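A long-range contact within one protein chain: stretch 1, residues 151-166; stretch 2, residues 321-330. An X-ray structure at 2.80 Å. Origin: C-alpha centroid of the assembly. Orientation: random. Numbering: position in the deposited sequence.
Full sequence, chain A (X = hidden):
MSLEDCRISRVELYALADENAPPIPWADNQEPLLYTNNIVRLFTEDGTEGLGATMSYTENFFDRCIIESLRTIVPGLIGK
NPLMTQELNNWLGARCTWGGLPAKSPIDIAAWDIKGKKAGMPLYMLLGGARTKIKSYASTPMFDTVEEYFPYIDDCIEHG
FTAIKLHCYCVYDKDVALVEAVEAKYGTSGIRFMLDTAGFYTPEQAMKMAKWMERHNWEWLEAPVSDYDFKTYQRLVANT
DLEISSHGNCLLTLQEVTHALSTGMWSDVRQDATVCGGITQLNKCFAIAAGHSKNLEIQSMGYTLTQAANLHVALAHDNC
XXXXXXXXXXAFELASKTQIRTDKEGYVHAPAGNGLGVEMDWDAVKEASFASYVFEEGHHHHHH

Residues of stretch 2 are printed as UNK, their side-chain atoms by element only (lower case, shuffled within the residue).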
# COMPACT_ATOMS: atom_id res chain seq x y z
N PRO A 151 19.77 22.03 40.89
CA PRO A 151 20.43 23.33 40.90
C PRO A 151 20.63 23.88 39.50
O PRO A 151 20.28 25.03 39.22
CB PRO A 151 21.79 23.04 41.56
CG PRO A 151 21.54 21.84 42.41
CD PRO A 151 20.51 21.03 41.68
N TYR A 152 21.16 23.05 38.61
CA TYR A 152 21.41 23.46 37.23
C TYR A 152 20.13 23.96 36.58
O TYR A 152 20.12 25.01 35.92
CB TYR A 152 21.99 22.30 36.42
CG TYR A 152 22.16 22.63 34.96
CD1 TYR A 152 21.13 22.40 34.06
CD2 TYR A 152 23.34 23.17 34.48
CE1 TYR A 152 21.27 22.70 32.72
CE2 TYR A 152 23.49 23.48 33.14
CZ TYR A 152 22.45 23.24 32.26
OH TYR A 152 22.59 23.54 30.93
N ILE A 153 19.04 23.22 36.74
CA ILE A 153 17.76 23.62 36.16
C ILE A 153 17.27 24.92 36.79
O ILE A 153 16.62 25.73 36.14
CB ILE A 153 16.70 22.52 36.32
CG1 ILE A 153 17.06 21.32 35.44
CG2 ILE A 153 15.32 23.05 35.94
CD1 ILE A 153 16.21 20.09 35.69
N ASP A 154 17.59 25.12 38.07
CA ASP A 154 17.19 26.34 38.76
C ASP A 154 17.90 27.58 38.22
O ASP A 154 17.31 28.66 38.15
CB ASP A 154 17.40 26.20 40.27
CG ASP A 154 16.37 25.29 40.93
OD1 ASP A 154 15.38 24.92 40.26
OD2 ASP A 154 16.54 24.94 42.11
N ASP A 155 19.17 27.43 37.83
CA ASP A 155 19.87 28.50 37.11
C ASP A 155 19.18 28.76 35.78
O ASP A 155 18.77 29.88 35.48
CB ASP A 155 21.32 28.12 36.83
CG ASP A 155 22.18 28.14 38.06
OD1 ASP A 155 21.83 28.84 39.03
OD2 ASP A 155 23.22 27.45 38.05
N CYS A 156 19.07 27.71 34.97
CA CYS A 156 18.47 27.83 33.65
C CYS A 156 17.24 28.73 33.71
O CYS A 156 17.07 29.61 32.87
CB CYS A 156 18.08 26.45 33.11
SG CYS A 156 19.47 25.38 32.69
N ILE A 157 16.40 28.52 34.72
CA ILE A 157 15.14 29.25 34.83
C ILE A 157 15.33 30.71 35.25
O ILE A 157 14.56 31.57 34.84
CB ILE A 157 14.18 28.54 35.81
CG1 ILE A 157 13.84 27.14 35.28
CG2 ILE A 157 12.90 29.35 35.98
CD1 ILE A 157 13.15 26.24 36.29
N GLU A 158 16.35 30.99 36.05
CA GLU A 158 16.68 32.37 36.38
C GLU A 158 17.31 33.07 35.18
O GLU A 158 16.99 34.21 34.88
CB GLU A 158 17.60 32.47 37.60
CG GLU A 158 16.89 32.78 38.91
CD GLU A 158 16.31 34.18 38.95
OE1 GLU A 158 15.49 34.52 38.06
OE2 GLU A 158 16.65 34.95 39.88
N HIS A 159 18.21 32.37 34.49
CA HIS A 159 18.93 32.97 33.37
C HIS A 159 17.96 33.41 32.29
O HIS A 159 18.29 34.25 31.46
CB HIS A 159 19.97 32.02 32.79
CG HIS A 159 20.97 32.69 31.89
ND1 HIS A 159 21.91 33.58 32.36
CD2 HIS A 159 21.16 32.62 30.55
CE1 HIS A 159 22.64 34.03 31.35
NE2 HIS A 159 22.20 33.46 30.24
N GLY A 160 16.76 32.84 32.30
CA GLY A 160 15.69 33.27 31.40
C GLY A 160 15.21 32.21 30.43
O GLY A 160 14.27 32.44 29.67
N PHE A 161 15.85 31.04 30.46
CA PHE A 161 15.55 29.97 29.52
C PHE A 161 14.10 29.50 29.62
O PHE A 161 13.55 29.37 30.72
CB PHE A 161 16.47 28.77 29.74
CG PHE A 161 17.85 28.95 29.16
CD1 PHE A 161 18.04 29.05 27.79
CD2 PHE A 161 18.97 28.97 29.99
CE1 PHE A 161 19.30 29.20 27.26
CE2 PHE A 161 20.24 29.12 29.46
CZ PHE A 161 20.40 29.23 28.09
N THR A 162 13.50 29.24 28.47
CA THR A 162 12.10 28.86 28.36
C THR A 162 11.92 27.36 28.14
O THR A 162 10.80 26.85 28.18
CB THR A 162 11.47 29.59 27.16
OG1 THR A 162 12.44 29.68 26.10
CG2 THR A 162 11.02 30.99 27.57
N ALA A 163 13.03 26.67 27.91
CA ALA A 163 12.98 25.25 27.57
C ALA A 163 14.32 24.60 27.89
O ALA A 163 15.37 25.22 27.78
CB ALA A 163 12.65 25.08 26.10
N ILE A 164 14.27 23.33 28.29
CA ILE A 164 15.47 22.60 28.62
C ILE A 164 15.46 21.22 27.98
O ILE A 164 14.52 20.44 28.17
CB ILE A 164 15.61 22.42 30.14
CG1 ILE A 164 15.70 23.79 30.82
CG2 ILE A 164 16.83 21.58 30.47
CD1 ILE A 164 15.81 23.72 32.33
N LYS A 165 16.50 20.91 27.20
CA LYS A 165 16.68 19.56 26.69
C LYS A 165 17.72 18.86 27.54
O LYS A 165 18.91 19.15 27.45
CB LYS A 165 17.12 19.55 25.22
CG LYS A 165 17.43 18.14 24.73
CD LYS A 165 17.75 18.08 23.24
CE LYS A 165 19.18 18.48 22.95
NZ LYS A 165 19.43 18.60 21.49
N LEU A 166 17.26 17.93 28.36
CA LEU A 166 18.13 17.17 29.23
C LEU A 166 18.93 16.17 28.42
O LEU A 166 18.37 15.43 27.63
CB LEU A 166 17.30 16.40 30.25
CG LEU A 166 16.30 17.20 31.09
CD1 LEU A 166 15.28 16.26 31.70
CD2 LEU A 166 17.03 17.99 32.15
N UNK A 321 11.36 26.05 15.90
CA UNK A 321 10.93 26.71 17.13
C UNK A 321 12.07 27.14 18.04
O UNK A 321 11.91 28.10 18.79
c UNK A 321 10.02 25.79 17.95
n UNK A 321 8.27 24.23 17.39
c UNK A 321 8.72 25.46 17.24
o UNK A 321 8.13 26.31 16.58
N UNK A 322 13.20 26.45 18.00
CA UNK A 322 14.27 26.73 18.95
C UNK A 322 15.68 26.80 18.35
O UNK A 322 15.95 26.31 17.26
c UNK A 322 10.89 24.54 21.28
c UNK A 322 11.56 26.45 22.58
c UNK A 322 12.07 24.62 20.57
c UNK A 322 13.00 25.61 20.84
c UNK A 322 12.74 26.52 21.86
c UNK A 322 14.28 25.69 20.07
c UNK A 322 10.63 25.46 22.29
N UNK A 323 16.57 27.43 19.12
CA UNK A 323 18.00 27.44 18.85
C UNK A 323 18.66 26.72 20.01
O UNK A 323 18.48 27.11 21.16
c UNK A 323 21.91 29.31 20.39
c UNK A 323 22.22 29.13 18.03
c UNK A 323 20.85 29.00 17.86
c UNK A 323 22.75 29.28 19.29
c UNK A 323 19.99 29.01 18.95
c UNK A 323 18.51 28.88 18.77
c UNK A 323 20.54 29.17 20.22
N UNK A 324 19.38 25.65 19.70
CA UNK A 324 20.05 24.87 20.73
C UNK A 324 21.18 25.68 21.35
O UNK A 324 22.13 26.07 20.66
c UNK A 324 21.53 21.27 20.62
o UNK A 324 21.60 21.09 19.38
c UNK A 324 20.58 23.56 20.14
o UNK A 324 21.64 20.35 21.45
c UNK A 324 21.29 22.67 21.15
N UNK A 325 21.07 25.96 22.64
CA UNK A 325 22.09 26.71 23.36
C UNK A 325 22.63 25.88 24.51
O UNK A 325 21.96 25.70 25.53
o UNK A 325 24.63 29.17 23.73
c UNK A 325 21.51 28.01 23.90
c UNK A 325 23.48 29.58 23.88
c UNK A 325 22.49 28.83 24.73
n UNK A 325 23.03 30.68 23.29
N UNK A 326 23.84 25.37 24.34
CA UNK A 326 24.49 24.65 25.42
C UNK A 326 24.86 25.63 26.53
O UNK A 326 25.40 26.70 26.27
c UNK A 326 27.60 21.62 28.03
c UNK A 326 26.40 23.11 26.01
c UNK A 326 26.63 21.05 27.24
c UNK A 326 25.74 23.91 24.93
c UNK A 326 27.98 22.94 27.82
c UNK A 326 27.37 23.67 26.82
c UNK A 326 26.03 21.79 26.24
N UNK A 327 24.55 25.24 27.76
CA UNK A 327 24.74 26.10 28.92
C UNK A 327 25.48 25.26 29.97
O UNK A 327 25.03 24.15 30.28
c UNK A 327 22.79 28.50 32.66
c UNK A 327 24.08 29.87 31.18
c UNK A 327 23.41 27.67 30.48
o UNK A 327 23.47 30.67 33.35
c UNK A 327 23.37 26.58 29.43
c UNK A 327 24.05 28.87 30.23
c UNK A 327 23.45 29.68 32.40
c UNK A 327 22.77 27.50 31.70
N UNK A 328 26.61 25.76 30.50
CA UNK A 328 27.24 27.08 30.32
C UNK A 328 27.77 27.32 28.90
O UNK A 328 27.80 26.41 28.09
c UNK A 328 27.42 24.89 31.36
c UNK A 328 28.21 25.86 32.17
c UNK A 328 28.43 27.05 31.30
N UNK A 329 28.18 28.56 28.63
CA UNK A 329 28.63 28.96 27.30
C UNK A 329 30.14 28.87 27.15
O UNK A 329 30.65 28.40 26.15
c UNK A 329 28.24 30.41 27.00
c UNK A 329 25.35 32.23 28.66
c UNK A 329 26.62 31.84 28.31
o UNK A 329 22.99 31.99 28.42
c UNK A 329 24.45 30.60 27.16
c UNK A 329 25.73 30.21 26.81
c UNK A 329 26.84 30.82 27.39
c UNK A 329 24.26 31.61 28.08
N UNK A 330 30.84 29.36 28.17
CA UNK A 330 32.27 29.65 28.10
C UNK A 330 33.08 28.65 27.27
O UNK A 330 33.90 29.06 26.44
c UNK A 330 30.98 30.77 30.91
c UNK A 330 32.37 30.95 30.31
o UNK A 330 30.60 31.58 31.78
o UNK A 330 30.26 29.83 30.51
c UNK A 330 32.85 29.74 29.52

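Position 321 carries two carbons, the second bearing one oxygen and one nitrogen: a short amide, N321. Its side chain is out of reach of the first stretch, so the contact does not explain the choice.

At 322 a single carbon leads to a ring of six carbons with no heteroatom, and the ring touches CB of A163. This is phenylalanine, F322. Its CA-to-CB bond points toward the first stretch, and CE1 lies 3.9 Å from CB of A163. Both residues are buried, and the small methyl group meets the ring in a purely apolar contact.

Position 323 has the same atoms, one carbon and a six-carbon ring, and is F323. In the strand it is out of reach of the first stretch, although buried; an apolar ring suits that environment.

Position 324 has three carbons in a row, the third carrying two oxygens. One of these oxygens touches NZ of K165. The carboxylate makes it glutamate, E324. Its CB points sideways, but the extended chain (chi1 and chi2 both t) brings its end nearer, and OE1 accepts a 2.8 Å hydrogen bond from K165 NZ within a salt bridge. Charge pairing suits two buried residues, and both groups are also hydrogen-bonded elsewhere in the structure.

Position 325 again has three carbons, but the third holds one oxygen and one nitrogen; the chain touches CZ of F161. This is glutamine, Q325. Its aliphatic part meets the edge of the F161 ring, with CG 4.0 Å from CZ of F161, while NE2 is satisfied elsewhere.

At 326 one carbon and an unsubstituted six-carbon ring identify F326. Its CB points away, and its side chain makes no contact with the first stretch; the buried position suits an apolar ring.

Position 327 shows one carbon, then a six-carbon ring bearing an oxygen, set among Y152, D155, C156, H159 and F161. This is tyrosine, Y327, the residue with the most area covered in the contact. The edge of F161 meets its face, with F161 CE2 3.6 Å from Y327 CG, while the H159 ring forms an offset stack with it, centroids 4.9 Å apart. C156 SG adds an apolar contact 4.0 Å from Y327 CD2.

At 328 three carbons close a ring onto the backbone nitrogen: proline, P328. The peptide bond before it is cis, a geometry proline tolerates better than other residues.

Position 329 has a carbon and a six-carbon ring with an oxygen that lies by H159 and F161: tyrosine, Y329. Its CB points sideways, but its end comes nearer. The ring packs by F161, and OH, hydrogen-bonded elsewhere in the structure, lies 2.5 Å from H159 NE2; tyrosine supplies both.

Position 330 has three carbons ending in two oxygens: E330, an exposed glutamate that does not reach the first stretch.

The contact therefore works through an aromatic cluster and a charged pair. Y327 packs against the helix and F161, and Y152 OH donates a hydrogen bond to Y327 O at 2.6 Å. Further along, the K165–E324 salt bridge and the A163–F322 packing link the side chains of the two stretches.

Stretch 2 321-330: NFFEQFYPYE
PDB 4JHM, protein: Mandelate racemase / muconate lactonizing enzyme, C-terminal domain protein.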